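Local structure of Lmo0135 protein (5ISU) at residues Gly26-Ile31 with Asp38-Thr43. The protein probably binds peptides outside the cell as the substrate-binding component of an ABC transporter. Sequence-based numbering, arbitrary orientation.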
loop_
_atom_site.group_PDB
_atom_site.type_symbol
_atom_site.label_atom_id
_atom_site.label_comp_id
_atom_site.label_asym_id
_atom_site.label_seq_id
_atom_site.Cartn_x
_atom_site.Cartn_y
_atom_site.Cartn_z
ATOM N N GLY A 26 -10.529 6.806 11.534
ATOM C CA GLY A 26 -11.441 7.767 10.903
ATOM C C GLY A 26 -12.658 7.121 10.286
ATOM O O GLY A 26 -12.853 5.903 10.410
ATOM N N ASP A 27 -13.487 7.944 9.640
ATOM C CA ASP A 27 -14.694 7.467 8.961
ATOM C C ASP A 27 -14.333 6.884 7.620
ATOM O O ASP A 27 -13.429 7.387 6.946
ATOM C CB ASP A 27 -15.722 8.587 8.694
ATOM C CG ASP A 27 -16.437 9.065 9.950
ATOM O OD1 ASP A 27 -15.898 9.952 10.658
ATOM O OD2 ASP A 27 -17.589 8.614 10.170
ATOM N N PRO A 28 -15.060 5.840 7.199
ATOM C CA PRO A 28 -14.776 5.323 5.883
ATOM C C PRO A 28 -15.347 6.270 4.824
ATOM O O PRO A 28 -16.113 7.171 5.154
ATOM C CB PRO A 28 -15.529 4.000 5.868
ATOM C CG PRO A 28 -16.722 4.264 6.726
ATOM C CD PRO A 28 -16.275 5.237 7.780
ATOM N N GLU A 29 -14.935 6.078 3.574
ATOM C CA GLU A 29 -15.468 6.859 2.451
ATOM C C GLU A 29 -16.458 5.914 1.745
ATOM O O GLU A 29 -17.212 5.229 2.424
ATOM C CB GLU A 29 -14.336 7.387 1.559
ATOM C CG GLU A 29 -13.379 8.320 2.301
ATOM C CD GLU A 29 -12.223 8.815 1.439
ATOM O OE1 GLU A 29 -12.379 8.922 0.201
ATOM O OE2 GLU A 29 -11.151 9.122 2.009
ATOM N N VAL A 30 -16.455 5.836 0.418
ATOM C CA VAL A 30 -17.399 4.960 -0.271
ATOM C C VAL A 30 -16.936 3.488 -0.220
ATOM O O VAL A 30 -15.902 3.137 -0.788
ATOM C CB VAL A 30 -17.577 5.414 -1.727
ATOM C CG1 VAL A 30 -18.618 4.558 -2.431
ATOM C CG2 VAL A 30 -17.982 6.885 -1.768
ATOM N N ILE A 31 -17.711 2.629 0.443
ATOM C CA ILE A 31 -17.361 1.203 0.565
ATOM C C ILE A 31 -17.747 0.449 -0.720
ATOM O O ILE A 31 -18.796 -0.212 -0.806
ATOM C CB ILE A 31 -18.008 0.563 1.811
ATOM C CG1 ILE A 31 -17.755 1.461 3.039
ATOM C CG2 ILE A 31 -17.447 -0.844 2.025
ATOM C CD1 ILE A 31 -18.416 0.996 4.316
ATOM N N ASP A 38 -8.473 4.668 0.634
ATOM C CA ASP A 38 -7.933 5.045 1.958
ATOM C C ASP A 38 -7.867 3.811 2.909
ATOM O O ASP A 38 -8.516 2.802 2.667
ATOM C CB ASP A 38 -8.750 6.171 2.597
ATOM C CG ASP A 38 -10.174 5.738 2.926
ATOM O OD1 ASP A 38 -10.900 5.359 1.974
ATOM O OD2 ASP A 38 -10.565 5.770 4.125
ATOM N N ARG A 39 -7.091 3.925 3.986
ATOM C CA ARG A 39 -6.871 2.821 4.933
ATOM C C ARG A 39 -8.140 2.304 5.608
ATOM O O ARG A 39 -8.353 1.085 5.667
ATOM C CB ARG A 39 -5.786 3.207 5.967
ATOM C CG ARG A 39 -5.680 2.293 7.191
ATOM C CD ARG A 39 -4.413 2.519 8.028
ATOM N NE ARG A 39 -3.247 1.746 7.547
ATOM C CZ ARG A 39 -2.289 2.173 6.719
ATOM N NH1 ARG A 39 -1.308 1.340 6.381
ATOM N NH2 ARG A 39 -2.282 3.413 6.221
ATOM N N VAL A 40 -9.015 3.206 6.047
ATOM C CA VAL A 40 -10.226 2.790 6.745
ATOM C C VAL A 40 -11.214 2.084 5.833
ATOM O O VAL A 40 -11.738 1.020 6.186
ATOM C CB VAL A 40 -10.902 3.954 7.475
ATOM C CG1 VAL A 40 -12.170 3.467 8.179
ATOM C CG2 VAL A 40 -9.937 4.564 8.475
ATOM N N THR A 41 -11.440 2.641 4.654
ATOM C CA THR A 41 -12.388 2.049 3.727
ATOM C C THR A 41 -11.909 0.674 3.273
ATOM O O THR A 41 -12.709 -0.263 3.154
ATOM C CB THR A 41 -12.614 2.937 2.473
ATOM O OG1 THR A 41 -12.962 4.262 2.867
ATOM C CG2 THR A 41 -13.718 2.399 1.621
ATOM N N LEU A 42 -10.613 0.556 3.001
ATOM C CA LEU A 42 -10.061 -0.727 2.562
ATOM C C LEU A 42 -10.160 -1.776 3.665
ATOM O O LEU A 42 -10.381 -2.950 3.390
ATOM C CB LEU A 42 -8.596 -0.575 2.092
ATOM C CG LEU A 42 -8.402 0.062 0.712
ATOM C CD1 LEU A 42 -6.946 0.409 0.408
ATOM C CD2 LEU A 42 -8.959 -0.846 -0.375
ATOM N N THR A 43 -9.982 -1.341 4.909
ATOM C CA THR A 43 -10.038 -2.232 6.051
ATOM C C THR A 43 -11.445 -2.815 6.165
ATOM O O THR A 43 -11.610 -4.014 6.371
ATOM C CB THR A 43 -9.660 -1.474 7.347
ATOM O OG1 THR A 43 -8.332 -0.971 7.236
ATOM C CG2 THR A 43 -9.735 -2.375 8.582
#
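T41 OG1 is gripped from two sides. It accepts a nearly straight bond from E29 N, with 2.8 Å between E29 N and T41 OG1. T41 OG1 also gives its own proton to D38 OD1, 2.5 Å away, on that oxygen's syn lone pair. In T41, chi1 of -53° sets OG1 beside its own backbone N and CG2 anti to that N, 3.3 Å from V30 O. D38 is the N-cap of helix 39-48. D38 OD2 accepts from T41 N at 3.3 Å, the donor standing 56° out of the carboxylate plane. Over this cap lies the extended side chain of E29, whose carboxylate stacks on that of D38 with the planes 14° apart and E29 OE2 3.8 Å from D38 OD1. Further along, V40 CG1 packs 3.4 Å from G26 O and 4.1 Å from P28 CB, while D27 OD2 is hydrogen-bonded to G188 N and Y185 OH, outside the two segments. The one hydrogen bond between the loop after strand 19-24 and the first turn of the helix thus ends on the T41 hydroxyl, with V40 packing beside it. Two stacked carboxylates should repel, a cost that the hydroxyl, the T41 amide and the helix N-terminus probably offset at D38.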